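Local coordinates for putative type VI secretion protein (Escherichia coli, PDB 6SK0) that forms the trimeric spike at the tip of the type VI secretion system, which loads a phospholipase effector and inhibits it, at the interface of chains A and B. Residues are numbered along the deposited sequence; one frame, centred on the assembly and turned at random. Chains: chain A/B, Putative type VI secretion protein.

All three contacts join chains A and B along the shaft of the trimeric VgrG spike. Contact 2 and contact 3 are neighbours, with C-alpha centres about 21 Å apart. Contact 1 lies farther along, about 49 Å from contact 2 and about 61 Å from contact 3. No residue is shared. Contacts 1 and 2 follow one pattern: a strand of chain A (693-697 or 551-556) pairs in parallel with the next strand of chain B (702-706 or 559-563). Contact 3 is apolar and brings together strands 525-529 and 544-548 of both chains with strand 514-519 of chain B. Backbone pairing and side-chain packing thus both bind the chains.

Contact 1: the interface of chains A and B. Residues chain A 696-698, 700-702; chain B 705-708.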
loop_
_atom_site.group_PDB
_atom_site.type_symbol
_atom_site.label_atom_id
_atom_site.label_comp_id
_atom_site.label_asym_id
_atom_site.label_seq_id
_atom_site.Cartn_x
_atom_site.Cartn_y
_atom_site.Cartn_z
ATOM N N GLN A 696 14.187 -19.423 -8.694
ATOM C CA GLN A 696 15.026 -19.446 -9.882
ATOM C C GLN A 696 15.850 -18.181 -10.005
ATOM O O GLN A 696 15.311 -17.073 -9.937
ATOM C CB GLN A 696 14.203 -19.594 -11.149
ATOM C CG GLN A 696 13.408 -20.835 -11.250
ATOM C CD GLN A 696 12.878 -21.033 -12.641
ATOM O OE1 GLN A 696 13.612 -20.912 -13.616
ATOM N NE2 GLN A 696 11.596 -21.324 -12.746
ATOM N N ALA A 697 17.148 -18.356 -10.207
ATOM C CA ALA A 697 17.980 -17.356 -10.864
ATOM C C ALA A 697 18.004 -17.752 -12.332
ATOM O O ALA A 697 18.843 -18.533 -12.776
ATOM C CB ALA A 697 19.372 -17.301 -10.251
ATOM N N GLN A 698 17.053 -17.215 -13.091
ATOM C CA GLN A 698 16.815 -17.682 -14.449
ATOM C C GLN A 698 17.979 -17.417 -15.389
ATOM O O GLN A 698 18.106 -18.112 -16.398
ATOM C CB GLN A 698 15.542 -17.049 -14.998
ATOM C CG GLN A 698 14.304 -17.534 -14.292
ATOM C CD GLN A 698 13.043 -16.876 -14.786
ATOM O OE1 GLN A 698 13.086 -15.823 -15.409
ATOM N NE2 GLN A 698 11.912 -17.492 -14.505
ATOM N N ASP A 700 21.344 -16.330 -13.926
ATOM C CA ASP A 700 22.436 -15.890 -13.070
ATOM C C ASP A 700 22.708 -16.954 -12.012
ATOM O O ASP A 700 22.196 -18.074 -12.083
ATOM C CB ASP A 700 22.103 -14.532 -12.445
ATOM C CG ASP A 700 23.329 -13.729 -12.101
ATOM O OD1 ASP A 700 24.097 -14.148 -11.212
ATOM O OD2 ASP A 700 23.529 -12.667 -12.716
ATOM N N ASP A 701 23.526 -16.594 -11.032
ATOM C CA ASP A 701 23.843 -17.454 -9.906
ATOM C C ASP A 701 22.729 -17.440 -8.869
ATOM O O ASP A 701 22.054 -16.432 -8.657
ATOM C CB ASP A 701 25.133 -17.003 -9.226
ATOM C CG ASP A 701 26.365 -17.300 -10.035
ATOM O OD1 ASP A 701 26.327 -18.202 -10.887
ATOM O OD2 ASP A 701 27.391 -16.632 -9.808
ATOM N N LEU A 702 22.565 -18.568 -8.200
ATOM C CA LEU A 702 21.778 -18.646 -6.986
ATOM C C LEU A 702 22.700 -19.039 -5.847
ATOM O O LEU A 702 23.466 -20.000 -5.961
ATOM C CB LEU A 702 20.629 -19.640 -7.111
ATOM C CG LEU A 702 19.692 -19.666 -5.904
ATOM C CD1 LEU A 702 18.255 -19.854 -6.349
ATOM C CD2 LEU A 702 20.105 -20.738 -4.909
ATOM N N SER B 705 16.559 -23.493 -8.686
ATOM C CA SER B 705 17.440 -23.632 -9.826
ATOM C C SER B 705 18.114 -22.312 -10.141
ATOM O O SER B 705 17.597 -21.234 -9.849
ATOM C CB SER B 705 16.698 -24.141 -11.065
ATOM O OG SER B 705 15.701 -23.235 -11.479
ATOM N N SER B 706 19.288 -22.421 -10.734
ATOM C CA SER B 706 19.964 -21.297 -11.341
ATOM C C SER B 706 20.453 -21.737 -12.705
ATOM O O SER B 706 20.719 -22.916 -12.936
ATOM C CB SER B 706 21.131 -20.790 -10.486
ATOM O OG SER B 706 22.161 -21.743 -10.397
ATOM N N GLN B 707 20.533 -20.783 -13.620
ATOM C CA GLN B 707 21.190 -21.050 -14.886
ATOM C C GLN B 707 22.695 -21.164 -14.686
ATOM O O GLN B 707 23.336 -22.079 -15.204
ATOM C CB GLN B 707 20.846 -19.950 -15.883
ATOM C CG GLN B 707 21.502 -20.117 -17.229
ATOM C CD GLN B 707 21.434 -18.859 -18.052
ATOM O OE1 GLN B 707 22.222 -17.938 -17.864
ATOM N NE2 GLN B 707 20.484 -18.807 -18.966
ATOM N N GLN B 708 23.262 -20.253 -13.923
ATOM C CA GLN B 708 24.677 -20.241 -13.604
ATOM C C GLN B 708 24.901 -20.992 -12.289
ATOM O O GLN B 708 24.077 -21.812 -11.883
ATOM C CB GLN B 708 25.182 -18.799 -13.598
ATOM C CG GLN B 708 25.053 -18.106 -14.934
ATOM C CD GLN B 708 25.581 -18.942 -16.082
ATOM O OE1 GLN B 708 26.723 -19.388 -16.064
ATOM N NE2 GLN B 708 24.751 -19.160 -17.085
#
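B:Ser705 and B:Ser706 pair in parallel with A:Gln696 and A:Ala697 at strand ends of the intertwined VgrG beta-prism. A:Ala697 is gripped through both backbone groups. A:Ala697 N donates to B:Ser705 O (2.9 Å), and A:Ala697 O accepts from B:Gln707 N (2.9 Å). B:Ser706 lies between these two partners. B:Ser706 CB packs against A:Leu702 CB at 3.6 Å and also against A:Ala697 CB. The hydroxyl of B:Ser706 sits between its own backbone N and carbonyl carbon (chi1 66°). CB, not OG, makes the nearer contacts with chain A, and B:Ser706 CB lies 3.3 Å from A:Asp700 O. B:Ser705 OG comes alongside the extended side chain of A:Gln696 and lies 3.3 Å from A:Gln696 CG, without bonding its amide. The turn of chain A contributes A:Asp700. A:Asp700 O accepts from B:Gln708 N at 3.0 Å, but the donor stands 56° out of the carbonyl plane. The side chain of B:Gln708 is bent at chi2 and lays B:Gln708 CG 3.9 Å from A:Asp700 CA. Its amide is steadied within chain B. B:Gln708 NE2 donates to B:Gln707 OE1 at 2.9 Å, and this acceptor lies close to the amide plane of B:Gln708.

Contact 2: the interface of chains A and B. Residues chain A 555-557; chain B 561, 563, 565, 567, 573-576.
A:Arg555 and B:Ser563 form a parallel beta bridge, in which A:Gly556 N donates to B:Ser563 O (2.9 Å). The strands, 551-556 of chain A and 559-563 of chain B, belong to the intertwined beta-prism of the VgrG spike. A:Arg555 carries the side-chain contact and hides 85 Å² against chain B. Its CG is anti to the backbone N (chi1 -174°), and the chain bends at chi3. The guanidinium thereby reaches a loop of chain B, whose backbone carbonyls lie at its edge. A:Arg555 NH1 donates to B:Asp565 O at 3.1 Å. A:Arg555 NH2 donates to B:Asp576 O at 2.9 Å in a nearly straight bond, 173° at the hydrogen. A:Arg555 NH2 also bonds B:Met574 O at 3.2 Å. All three acceptors lie near the guanidinium plane, which fixes its rotation. The N-H groups bonding B:Asp565 and B:Met574 approach above those carbonyl planes. The amide of B:Gln567 stacks on one face, its plane turned 21° from the guanidinium. B:Gln567 NE2 sits above the rim, and its bond to B:Lys573 O (2.7 Å) holds it there. From the other side, B:Phe561 CE2 comes within 3.8 Å of A:Arg555 NH2. The carboxylates of B:Asp565 and B:Asp576 do not touch the arginine, though they may partly balance its charge. B:Ser563 OG positions B:Asp565 by accepting from B:Asp565 N at 2.9 Å and donating to its OD1.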
loop_
_atom_site.group_PDB
_atom_site.type_symbol
_atom_site.label_atom_id
_atom_site.label_comp_id
_atom_site.label_asym_id
_atom_site.label_seq_id
_atom_site.Cartn_x
_atom_site.Cartn_y
_atom_site.Cartn_z
ATOM N N ARG A 555 -10.090 21.071 -4.957
ATOM C CA ARG A 555 -8.914 21.446 -5.722
ATOM C C ARG A 555 -8.169 22.547 -4.987
ATOM O O ARG A 555 -8.647 23.680 -4.910
ATOM C CB ARG A 555 -9.304 21.891 -7.125
ATOM C CG ARG A 555 -8.130 22.147 -8.016
ATOM C CD ARG A 555 -8.560 22.777 -9.306
ATOM N NE ARG A 555 -9.374 21.884 -10.116
ATOM C CZ ARG A 555 -8.885 20.994 -10.967
ATOM N NH1 ARG A 555 -7.580 20.868 -11.119
ATOM N NH2 ARG A 555 -9.705 20.231 -11.667
ATOM N N GLY A 556 -7.013 22.210 -4.439
ATOM C CA GLY A 556 -6.170 23.192 -3.800
ATOM C C GLY A 556 -4.856 23.341 -4.524
ATOM O O GLY A 556 -4.032 22.427 -4.503
ATOM N N GLY A 557 -4.640 24.495 -5.153
ATOM C CA GLY A 557 -3.468 24.669 -5.993
ATOM C C GLY A 557 -2.151 24.562 -5.249
ATOM O O GLY A 557 -1.132 24.207 -5.837
ATOM N N PHE B 561 -13.144 13.854 -6.725
ATOM C CA PHE B 561 -11.843 14.252 -7.236
ATOM C C PHE B 561 -11.215 15.195 -6.220
ATOM O O PHE B 561 -11.695 16.314 -6.022
ATOM C CB PHE B 561 -11.964 14.909 -8.605
ATOM C CG PHE B 561 -10.648 15.230 -9.235
ATOM C CD1 PHE B 561 -9.562 14.393 -9.063
ATOM C CD2 PHE B 561 -10.491 16.367 -10.000
ATOM C CE1 PHE B 561 -8.353 14.681 -9.643
ATOM C CE2 PHE B 561 -9.279 16.663 -10.583
ATOM C CZ PHE B 561 -8.212 15.817 -10.407
ATOM N N SER B 563 -7.672 17.002 -5.506
ATOM C CA SER B 563 -6.557 17.309 -6.376
ATOM C C SER B 563 -5.805 18.516 -5.853
ATOM O O SER B 563 -6.408 19.534 -5.517
ATOM C CB SER B 563 -7.054 17.560 -7.798
ATOM O OG SER B 563 -6.112 18.270 -8.560
ATOM N N ASP B 565 -3.890 20.032 -7.924
ATOM C CA ASP B 565 -3.495 20.550 -9.227
ATOM C C ASP B 565 -4.047 21.953 -9.415
ATOM O O ASP B 565 -5.264 22.151 -9.439
ATOM C CB ASP B 565 -3.987 19.638 -10.343
ATOM C CG ASP B 565 -3.373 18.281 -10.272
ATOM O OD1 ASP B 565 -4.079 17.326 -9.889
ATOM O OD2 ASP B 565 -2.170 18.178 -10.577
ATOM N N GLN B 567 -5.530 25.097 -10.901
ATOM C CA GLN B 567 -6.369 25.506 -12.022
ATOM C C GLN B 567 -6.669 26.985 -11.847
ATOM O O GLN B 567 -7.731 27.361 -11.341
ATOM C CB GLN B 567 -7.652 24.683 -12.106
ATOM C CG GLN B 567 -8.378 24.875 -13.409
ATOM C CD GLN B 567 -9.776 24.326 -13.390
ATOM O OE1 GLN B 567 -10.701 24.989 -12.939
ATOM N NE2 GLN B 567 -9.944 23.117 -13.893
ATOM N N LYS B 573 -12.636 22.900 -16.764
ATOM C CA LYS B 573 -13.688 22.070 -16.214
ATOM C C LYS B 573 -13.414 21.759 -14.751
ATOM O O LYS B 573 -12.271 21.727 -14.299
ATOM C CB LYS B 573 -13.822 20.778 -17.010
ATOM C CG LYS B 573 -14.282 20.981 -18.434
ATOM C CD LYS B 573 -15.330 22.067 -18.522
ATOM C CE LYS B 573 -15.920 22.139 -19.909
ATOM N NZ LYS B 573 -16.584 20.861 -20.267
ATOM N N MET B 574 -14.496 21.543 -14.009
ATOM C CA MET B 574 -14.379 21.165 -12.609
ATOM C C MET B 574 -13.617 19.853 -12.453
ATOM O O MET B 574 -12.836 19.688 -11.512
ATOM C CB MET B 574 -15.778 21.086 -12.003
ATOM C CG MET B 574 -15.938 20.200 -10.801
ATOM S SD MET B 574 -17.629 20.268 -10.178
ATOM C CE MET B 574 -17.703 18.764 -9.227
ATOM N N LEU B 575 -13.799 18.923 -13.387
ATOM C CA LEU B 575 -13.137 17.628 -13.337
ATOM C C LEU B 575 -11.934 17.549 -14.267
ATOM O O LEU B 575 -11.582 16.464 -14.733
ATOM C CB LEU B 575 -14.130 16.517 -13.658
ATOM C CG LEU B 575 -15.213 16.311 -12.608
ATOM C CD1 LEU B 575 -16.070 15.135 -12.989
ATOM C CD2 LEU B 575 -14.592 16.117 -11.235
ATOM N N ASP B 576 -11.294 18.676 -14.545
ATOM C CA ASP B 576 -10.091 18.697 -15.367
ATOM C C ASP B 576 -8.972 17.981 -14.621
ATOM O O ASP B 576 -8.493 18.461 -13.591
ATOM C CB ASP B 576 -9.722 20.140 -15.679
ATOM C CG ASP B 576 -10.005 20.511 -17.113
ATOM O OD1 ASP B 576 -10.915 19.906 -17.710
ATOM O OD2 ASP B 576 -9.351 21.440 -17.633
#

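Contact 3: the interface of chains A and B. Residues chain A 527, 529, 543-544; chain B 517, 525-527, 546.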
loop_
_atom_site.group_PDB
_atom_site.type_symbol
_atom_site.label_atom_id
_atom_site.label_comp_id
_atom_site.label_asym_id
_atom_site.label_seq_id
_atom_site.Cartn_x
_atom_site.Cartn_y
_atom_site.Cartn_z
ATOM N N LEU A 527 -23.986 22.318 1.252
ATOM C CA LEU A 527 -23.015 22.434 2.324
ATOM C C LEU A 527 -23.806 22.616 3.608
ATOM O O LEU A 527 -24.543 23.594 3.755
ATOM C CB LEU A 527 -22.053 23.589 2.091
ATOM C CG LEU A 527 -21.099 23.822 3.257
ATOM C CD1 LEU A 527 -20.033 22.750 3.296
ATOM C CD2 LEU A 527 -20.488 25.188 3.171
ATOM N N LEU A 529 -23.457 22.910 7.672
ATOM C CA LEU A 529 -22.530 23.201 8.751
ATOM C C LEU A 529 -23.251 23.141 10.085
ATOM O O LEU A 529 -24.302 23.762 10.253
ATOM C CB LEU A 529 -21.888 24.573 8.569
ATOM C CG LEU A 529 -21.200 24.856 7.239
ATOM C CD1 LEU A 529 -20.593 26.242 7.260
ATOM C CD2 LEU A 529 -20.143 23.804 6.939
ATOM N N GLY A 543 -21.466 18.509 12.270
ATOM C CA GLY A 543 -20.233 18.934 11.648
ATOM C C GLY A 543 -20.497 19.556 10.292
ATOM O O GLY A 543 -21.482 20.278 10.105
ATOM N N ALA A 544 -19.613 19.267 9.350
ATOM C CA ALA A 544 -19.658 19.855 8.023
ATOM C C ALA A 544 -19.904 18.752 7.012
ATOM O O ALA A 544 -19.172 17.758 6.977
ATOM C CB ALA A 544 -18.366 20.605 7.712
ATOM N N LEU B 517 -18.161 31.530 6.435
ATOM C CA LEU B 517 -19.468 30.974 6.737
ATOM C C LEU B 517 -19.296 30.126 7.984
ATOM O O LEU B 517 -18.666 29.067 7.934
ATOM C CB LEU B 517 -19.987 30.152 5.566
ATOM C CG LEU B 517 -21.466 29.807 5.540
ATOM C CD1 LEU B 517 -22.311 31.065 5.607
ATOM C CD2 LEU B 517 -21.764 29.015 4.289
ATOM N N THR B 525 -17.841 25.332 13.447
ATOM C CA THR B 525 -17.970 24.670 12.156
ATOM C C THR B 525 -18.032 25.742 11.082
ATOM O O THR B 525 -18.970 26.542 11.046
ATOM C CB THR B 525 -19.194 23.765 12.118
ATOM O OG1 THR B 525 -19.093 22.796 13.162
ATOM C CG2 THR B 525 -19.281 23.047 10.793
ATOM N N GLN B 526 -17.019 25.784 10.227
ATOM C CA GLN B 526 -16.822 26.922 9.350
ATOM C C GLN B 526 -16.392 26.478 7.967
ATOM O O GLN B 526 -15.751 25.441 7.787
ATOM C CB GLN B 526 -15.764 27.890 9.885
ATOM C CG GLN B 526 -15.906 28.255 11.327
ATOM C CD GLN B 526 -14.855 29.231 11.771
ATOM O OE1 GLN B 526 -13.714 29.169 11.332
ATOM N NE2 GLN B 526 -15.233 30.142 12.648
ATOM N N LEU B 527 -16.742 27.303 6.996
ATOM C CA LEU B 527 -16.104 27.319 5.692
ATOM C C LEU B 527 -15.425 28.673 5.558
ATOM O O LEU B 527 -16.090 29.711 5.587
ATOM C CB LEU B 527 -17.104 27.083 4.572
ATOM C CG LEU B 527 -16.492 27.219 3.181
ATOM C CD1 LEU B 527 -15.627 26.022 2.859
ATOM C CD2 LEU B 527 -17.567 27.401 2.151
ATOM N N LEU B 546 -12.496 23.956 5.391
ATOM C CA LEU B 546 -13.711 23.384 5.940
ATOM C C LEU B 546 -13.329 22.714 7.247
ATOM O O LEU B 546 -12.557 21.750 7.254
ATOM C CB LEU B 546 -14.338 22.397 4.965
ATOM C CG LEU B 546 -15.708 21.880 5.377
ATOM C CD1 LEU B 546 -16.697 23.030 5.491
ATOM C CD2 LEU B 546 -16.179 20.843 4.387
#
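Two peptides, one from each chain, are met face-on by a methyl of the other chain. A:Leu529 CD1 lies over one face of the peptide joining B:Gln526 to B:Leu527, 4.0 Å from B:Leu527 N. B:Thr525 CG2 lies over one face of the peptide joining A:Gly543 to A:Ala544. It covers the A:Gly543 carbonyl, with B:Thr525 CG2 3.6 Å from A:Gly543 O. No aromatic ring takes part, and no polar atom of the other chain bonds at the edge of either peptide. A:Leu529 CD1 also meets the carbonyl B:Leu517 O at 3.5 Å. A:Leu529 has CG anti to its carbonyl carbon (chi1 -54°), and its two branches part. CD1 goes toward B:Leu517, while A:Leu529 CD2 touches B:Leu546 CD1 at 3.8 Å. A:Leu529 CB packs on B:Thr525 CG2, also at 3.8 Å. The methyl of B:Thr525 is anti to its own backbone N. B:Leu546 reaches in with its CD1 branch. B:Leu546 CD1 rests on A:Ala544 CB (3.7 Å) and touches A:Leu527 CD1 at 4.0 Å. The side chains of A:Leu527 and B:Leu546 run past each other in opposite directions. A:Leu527 and B:Leu527 are the same residue in two chains. A:Leu527 CD2 lies alongside the B:Leu527 side chain as the two cross, 3.8 Å from B:Leu527 CD2. No hydrogen bond crosses here. The contact is apolar packing that helps hold the chains of the spike together, and the third chain presumably repeats it.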